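Local atomic coordinates of uncharacterized protein (Treponema denticola ATCC 35404, PDB entry 6R9N), a protein that senses Fe(II) and oxygen for bacterial chemotaxis, using a di-iron centre that stabilises an iron-peroxy species. Residues E186-L191 against H225-K230; L219-Q224 against N235-W240. All coordinates share one frame; numbering follows the deposited sequence.

Contact 1: E186-L191 against H225-K230. With FE (Fe (III) ion), chain C.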
loop_
_atom_site.group_PDB
_atom_site.type_symbol
_atom_site.label_atom_id
_atom_site.label_comp_id
_atom_site.label_asym_id
_atom_site.label_seq_id
_atom_site.Cartn_x
_atom_site.Cartn_y
_atom_site.Cartn_z
ATOM N N GLU A 186 -16.966 -7.599 -22.430
ATOM C CA GLU A 186 -18.163 -7.006 -21.846
ATOM C C GLU A 186 -18.628 -7.774 -20.621
ATOM O O GLU A 186 -19.112 -7.163 -19.669
ATOM C CB GLU A 186 -19.300 -6.946 -22.871
ATOM C CG GLU A 186 -19.085 -5.987 -24.006
ATOM C CD GLU A 186 -19.065 -4.558 -23.534
ATOM O OE1 GLU A 186 -19.793 -4.237 -22.564
ATOM O OE2 GLU A 186 -18.312 -3.755 -24.126
ATOM N N LYS A 187 -18.489 -9.103 -20.611
ATOM C CA LYS A 187 -18.857 -9.841 -19.406
ATOM C C LYS A 187 -17.832 -9.638 -18.296
ATOM O O LYS A 187 -18.168 -9.734 -17.108
ATOM C CB LYS A 187 -18.996 -11.332 -19.712
ATOM C CG LYS A 187 -20.391 -11.785 -20.097
ATOM C CD LYS A 187 -20.620 -13.255 -19.742
ATOM C CE LYS A 187 -21.797 -13.839 -20.519
ATOM N NZ LYS A 187 -21.443 -15.126 -21.193
ATOM N N HIS A 188 -16.575 -9.384 -18.665
ATOM C CA HIS A 188 -15.528 -9.163 -17.675
ATOM C C HIS A 188 -15.583 -7.769 -17.071
ATOM O O HIS A 188 -15.213 -7.592 -15.907
ATOM C CB HIS A 188 -14.163 -9.380 -18.314
ATOM C CG HIS A 188 -13.066 -9.601 -17.327
ATOM N ND1 HIS A 188 -13.004 -10.721 -16.525
ATOM C CD2 HIS A 188 -11.977 -8.857 -17.022
ATOM C CE1 HIS A 188 -11.921 -10.659 -15.771
ATOM N NE2 HIS A 188 -11.281 -9.538 -16.055
ATOM N N LEU A 189 -16.042 -6.781 -17.835
ATOM C CA LEU A 189 -15.991 -5.388 -17.396
ATOM C C LEU A 189 -16.572 -5.155 -16.009
ATOM O O LEU A 189 -15.943 -4.416 -15.229
ATOM C CB LEU A 189 -16.694 -4.492 -18.425
ATOM C CG LEU A 189 -16.152 -3.080 -18.669
ATOM C CD1 LEU A 189 -14.645 -3.022 -18.564
ATOM C CD2 LEU A 189 -16.585 -2.604 -20.050
ATOM N N PRO A 190 -17.731 -5.711 -15.634
ATOM C CA PRO A 190 -18.246 -5.460 -14.275
ATOM C C PRO A 190 -17.322 -5.947 -13.174
ATOM O O PRO A 190 -17.487 -5.528 -12.027
ATOM C CB PRO A 190 -19.581 -6.223 -14.245
ATOM C CG PRO A 190 -19.929 -6.469 -15.675
ATOM C CD PRO A 190 -18.614 -6.621 -16.380
ATOM N N LEU A 191 -16.390 -6.856 -13.471
ATOM C CA LEU A 191 -15.461 -7.346 -12.459
ATOM C C LEU A 191 -14.272 -6.412 -12.239
ATOM O O LEU A 191 -13.614 -6.488 -11.193
ATOM C CB LEU A 191 -14.981 -8.749 -12.848
ATOM C CG LEU A 191 -16.076 -9.744 -13.237
ATOM C CD1 LEU A 191 -15.476 -11.123 -13.447
ATOM C CD2 LEU A 191 -17.185 -9.792 -12.193
ATOM N N HIS A 225 -4.864 -10.192 -9.858
ATOM C CA HIS A 225 -6.189 -10.709 -9.511
ATOM C C HIS A 225 -6.992 -10.960 -10.781
ATOM O O HIS A 225 -7.083 -10.079 -11.640
ATOM C CB HIS A 225 -6.994 -9.736 -8.627
ATOM C CG HIS A 225 -6.213 -9.123 -7.506
ATOM N ND1 HIS A 225 -6.095 -9.720 -6.269
ATOM C CD2 HIS A 225 -5.541 -7.948 -7.423
ATOM C CE1 HIS A 225 -5.373 -8.950 -5.477
ATOM N NE2 HIS A 225 -5.014 -7.875 -6.157
ATOM N N GLY A 226 -7.586 -12.147 -10.894
ATOM C CA GLY A 226 -8.531 -12.414 -11.960
ATOM C C GLY A 226 -7.874 -12.929 -13.216
ATOM O O GLY A 226 -6.654 -13.079 -13.312
ATOM N N ALA A 227 -8.717 -13.175 -14.217
ATOM C CA ALA A 227 -8.290 -13.889 -15.408
ATOM C C ALA A 227 -7.369 -13.029 -16.271
ATOM O O ALA A 227 -7.321 -11.799 -16.159
ATOM C CB ALA A 227 -9.497 -14.352 -16.223
ATOM N N ILE A 228 -6.653 -13.711 -17.159
ATOM C CA ILE A 228 -5.572 -13.161 -17.976
ATOM C C ILE A 228 -6.131 -12.675 -19.307
ATOM O O ILE A 228 -6.995 -13.326 -19.902
ATOM C CB ILE A 228 -4.479 -14.236 -18.187
ATOM C CG1 ILE A 228 -3.780 -14.552 -16.863
ATOM C CG2 ILE A 228 -3.466 -13.807 -19.274
ATOM C CD1 ILE A 228 -3.308 -15.983 -16.726
ATOM N N TYR A 229 -5.628 -11.536 -19.788
ATOM C CA TYR A 229 -5.992 -11.012 -21.102
ATOM C C TYR A 229 -5.017 -11.530 -22.148
ATOM O O TYR A 229 -3.798 -11.418 -21.971
ATOM C CB TYR A 229 -5.976 -9.474 -21.093
ATOM C CG TYR A 229 -6.777 -8.859 -19.961
ATOM C CD1 TYR A 229 -6.234 -8.719 -18.685
ATOM C CD2 TYR A 229 -8.072 -8.416 -20.168
ATOM C CE1 TYR A 229 -6.968 -8.160 -17.648
ATOM C CE2 TYR A 229 -8.812 -7.857 -19.141
ATOM C CZ TYR A 229 -8.255 -7.738 -17.880
ATOM O OH TYR A 229 -8.997 -7.205 -16.848
ATOM N N LYS A 230 -5.538 -12.124 -23.220
ATOM C CA LYS A 230 -4.681 -12.548 -24.319
ATOM C C LYS A 230 -5.324 -12.157 -25.643
ATOM O O LYS A 230 -6.531 -11.908 -25.721
ATOM C CB LYS A 230 -4.343 -14.047 -24.260
ATOM C CG LYS A 230 -5.440 -14.994 -24.684
ATOM C CD LYS A 230 -4.872 -16.415 -24.840
ATOM C CE LYS A 230 -5.968 -17.487 -24.824
ATOM N NZ LYS A 230 -6.952 -17.383 -25.936
HETATM FE FE FE C . -3.591 -6.416 -5.275
HETATM O O HOH W 1 -8.806 -9.986 -14.878
#
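A buried, water-mediated contact joins His188 of helix 185-199 to Ala227 and Tyr229, on the segment that runs from the di-iron site into edge strand 229-230. The His188 side chain already starts toward the other segment, and with CG anti to the backbone N (chi1 -162°) the ring continues across. Its NE2 is hydrogen-bonded to a water O at 2.8 Å, and this water donates to Ala227 O at 2.7 Å; both that water and Tyr229 OH lie at the ring edge, near the imidazole plane. Tyr229 OH comes within 3.4 Å of His188 NE2 and is hydrogen-bonded to Gly169 O. The two rings are turned almost perpendicular, at 85°, with centroids 5.5 Å apart. In this metallo-beta-lactamase-like domain, a loop at the end of a strand supplies a metal ligand: His225 NE2 binds one iron at 2.2 Å, sharing that metal with Asp84, Asp167 and Gln224. Histidine suits both places, offering a ring nitrogen at the end of a flat side chain, to the water from His188 and to the iron from His225. Gly226 has a positive phi (88°), a backbone shape that glycine takes readily, and small Ala227 meets His188 CE1 with its CB at 4.4 Å. Gln34 O accepts a hydrogen bond from His225 ND1, fixing the rotation of the iron-binding ring.

Contact 2: L219-Q224 against N235-W240. With FE (Fe (III) ion), chain C.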
loop_
_atom_site.group_PDB
_atom_site.type_symbol
_atom_site.label_atom_id
_atom_site.label_comp_id
_atom_site.label_asym_id
_atom_site.label_seq_id
_atom_site.Cartn_x
_atom_site.Cartn_y
_atom_site.Cartn_z
ATOM N N LEU A 219 1.693 -9.955 -25.782
ATOM C CA LEU A 219 0.663 -10.885 -26.208
ATOM C C LEU A 219 -0.312 -11.237 -25.097
ATOM O O LEU A 219 -1.439 -11.646 -25.391
ATOM C CB LEU A 219 1.319 -12.157 -26.750
ATOM C CG LEU A 219 2.166 -11.883 -27.999
ATOM C CD1 LEU A 219 3.013 -13.086 -28.379
ATOM C CD2 LEU A 219 1.258 -11.470 -29.158
ATOM N N MET A 220 0.082 -11.073 -23.835
ATOM C CA MET A 220 -0.801 -11.310 -22.698
ATOM C C MET A 220 -0.583 -10.233 -21.648
ATOM O O MET A 220 0.532 -9.726 -21.476
ATOM C CB MET A 220 -0.555 -12.659 -21.999
ATOM C CG MET A 220 -0.949 -13.896 -22.749
ATOM S SD MET A 220 -0.735 -15.354 -21.699
ATOM C CE MET A 220 -0.849 -16.610 -22.972
ATOM N N ILE A 221 -1.647 -9.938 -20.905
ATOM C CA ILE A 221 -1.567 -9.137 -19.694
ATOM C C ILE A 221 -2.105 -9.991 -18.553
ATOM O O ILE A 221 -3.296 -10.334 -18.534
ATOM C CB ILE A 221 -2.342 -7.814 -19.831
ATOM C CG1 ILE A 221 -1.656 -6.923 -20.876
ATOM C CG2 ILE A 221 -2.442 -7.104 -18.475
ATOM C CD1 ILE A 221 -2.358 -5.599 -21.169
ATOM N N ALA A 222 -1.231 -10.332 -17.598
ATOM C CA ALA A 222 -1.578 -11.235 -16.506
ATOM C C ALA A 222 -1.597 -10.466 -15.196
ATOM O O ALA A 222 -0.528 -10.155 -14.653
ATOM C CB ALA A 222 -0.587 -12.397 -16.424
ATOM N N PRO A 223 -2.764 -10.169 -14.644
ATOM C CA PRO A 223 -2.840 -9.346 -13.440
ATOM C C PRO A 223 -2.682 -10.165 -12.162
ATOM O O PRO A 223 -2.696 -11.399 -12.161
ATOM C CB PRO A 223 -4.250 -8.731 -13.534
ATOM C CG PRO A 223 -5.065 -9.798 -14.239
ATOM C CD PRO A 223 -4.095 -10.558 -15.155
ATOM N N GLN A 224 -2.528 -9.438 -11.064
ATOM C CA GLN A 224 -2.406 -10.038 -9.748
ATOM C C GLN A 224 -3.746 -10.541 -9.211
ATOM O O GLN A 224 -3.760 -11.251 -8.201
ATOM C CB GLN A 224 -1.769 -9.004 -8.800
ATOM C CG GLN A 224 -1.129 -9.562 -7.553
ATOM C CD GLN A 224 -1.700 -8.924 -6.308
ATOM O OE1 GLN A 224 -1.948 -7.705 -6.272
ATOM N NE2 GLN A 224 -1.913 -9.739 -5.269
ATOM N N ASN A 235 -5.727 -5.739 -26.549
ATOM C CA ASN A 235 -6.186 -4.509 -27.190
ATOM C C ASN A 235 -7.450 -3.985 -26.530
ATOM O O ASN A 235 -7.587 -2.778 -26.301
ATOM C CB ASN A 235 -6.432 -4.743 -28.677
ATOM C CG ASN A 235 -5.173 -4.621 -29.490
ATOM O OD1 ASN A 235 -4.217 -3.961 -29.076
ATOM N ND2 ASN A 235 -5.151 -5.276 -30.653
ATOM N N ASN A 236 -8.402 -4.872 -26.260
ATOM C CA ASN A 236 -9.655 -4.438 -25.660
ATOM C C ASN A 236 -9.397 -3.764 -24.320
ATOM O O ASN A 236 -9.886 -2.662 -24.065
ATOM C CB ASN A 236 -10.591 -5.631 -25.484
ATOM C CG ASN A 236 -11.305 -6.010 -26.767
ATOM O OD1 ASN A 236 -11.318 -5.249 -27.736
ATOM N ND2 ASN A 236 -11.926 -7.179 -26.768
ATOM N N PHE A 237 -8.591 -4.399 -23.468
ATOM C CA PHE A 237 -8.318 -3.822 -22.159
ATOM C C PHE A 237 -7.593 -2.485 -22.288
ATOM O O PHE A 237 -7.987 -1.484 -21.674
ATOM C CB PHE A 237 -7.500 -4.792 -21.304
ATOM C CG PHE A 237 -7.079 -4.190 -20.003
ATOM C CD1 PHE A 237 -7.995 -4.047 -18.971
ATOM C CD2 PHE A 237 -5.809 -3.685 -19.840
ATOM C CE1 PHE A 237 -7.625 -3.462 -17.787
ATOM C CE2 PHE A 237 -5.440 -3.092 -18.660
ATOM C CZ PHE A 237 -6.352 -2.981 -17.627
ATOM N N LEU A 238 -6.529 -2.449 -23.093
ATOM C CA LEU A 238 -5.759 -1.217 -23.243
ATOM C C LEU A 238 -6.624 -0.078 -23.773
ATOM O O LEU A 238 -6.526 1.059 -23.288
ATOM C CB LEU A 238 -4.564 -1.454 -24.166
ATOM C CG LEU A 238 -3.556 -2.474 -23.647
ATOM C CD1 LEU A 238 -2.350 -2.614 -24.573
ATOM C CD2 LEU A 238 -3.130 -2.079 -22.248
ATOM N N ASN A 239 -7.485 -0.358 -24.759
ATOM C CA ASN A 239 -8.345 0.697 -25.296
ATOM C C ASN A 239 -9.284 1.229 -24.224
ATOM O O ASN A 239 -9.441 2.450 -24.072
ATOM C CB ASN A 239 -9.151 0.180 -26.493
ATOM C CG ASN A 239 -8.283 -0.098 -27.706
ATOM O OD1 ASN A 239 -7.134 0.359 -27.791
ATOM N ND2 ASN A 239 -8.828 -0.856 -28.659
ATOM N N TRP A 240 -9.884 0.326 -23.444
ATOM C CA TRP A 240 -10.798 0.737 -22.383
ATOM C C TRP A 240 -10.079 1.574 -21.325
ATOM O O TRP A 240 -10.585 2.616 -20.887
ATOM C CB TRP A 240 -11.443 -0.498 -21.764
ATOM C CG TRP A 240 -12.195 -0.229 -20.506
ATOM C CD1 TRP A 240 -13.470 0.247 -20.395
ATOM C CD2 TRP A 240 -11.730 -0.446 -19.169
ATOM N NE1 TRP A 240 -13.829 0.344 -19.068
ATOM C CE2 TRP A 240 -12.777 -0.074 -18.295
ATOM C CE3 TRP A 240 -10.530 -0.919 -18.624
ATOM C CZ2 TRP A 240 -12.663 -0.168 -16.914
ATOM C CZ3 TRP A 240 -10.414 -1.005 -17.253
ATOM C CH2 TRP A 240 -11.474 -0.630 -16.410
HETATM FE FE FE C . -3.591 -6.416 -5.275
#
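Ile221 meets Phe237 and Leu238 through one methyl group, in a small, wholly apolar contact between strand 220-222 and helix 232-242. CD1 of Ile221 lies 3.8 Å from Leu238 CD2 and 4.2 Å from Phe237 CD2, so the end of the longer isoleucine branch touches two successive helix residues. That branch is extended: CG1 is anti to the carbonyl carbon, and chi2 of 177° carries CD1 onward to the helix. The Phe237 side chain crosses it at about a right angle, its ring oblique to the methyl. Leu238 comes from the next position on the helix and offers CD2, with CG a little farther back at 4.2 Å from the same CD1. A beta-branched residue suits the extended strand backbone, while leucine and phenylalanine supply the broad apolar surface of a helix turned inward.

In the next shell, Phe237 also meets the ring of Tyr229, with planes at about 40°, and touches Phe185. The backbone of Ile221 is hydrogen-bonded to that of Tyr229, pairing the two neighbouring strands. Beyond Pro223 the same segment reaches the metal: Gln224 OE1 binds an iron at 2.3 Å, its amide brought round by a bend at chi2 (-125°). A glutamine can offer a carbonyl oxygen to the iron and, being neutral, probably adds no charge to the site.

Helix 232-242 packs against strand 220-222 through Phe237 and Leu238, and against helix 185-199 through Trp240, which touches Leu189 and Ile192.

From the N-terminal end, helix 185-199 comes first, then strand 220-222, strand 229-230 and helix 232-242. Contact 1 closes a long loop from 186-191 to 225-230, spanning mostly helix; contact 2 closes a short one from 219-224 to 235-240. The segments alternate, so the two loops cross instead of nesting. The two contacts meet twice, once on adjacent strands of the six-stranded sheet and once between the two helices. Together they tie both helices to that sheet's edge, while consecutive residues Gln224 and His225, one in a segment of each contact, bind the same iron.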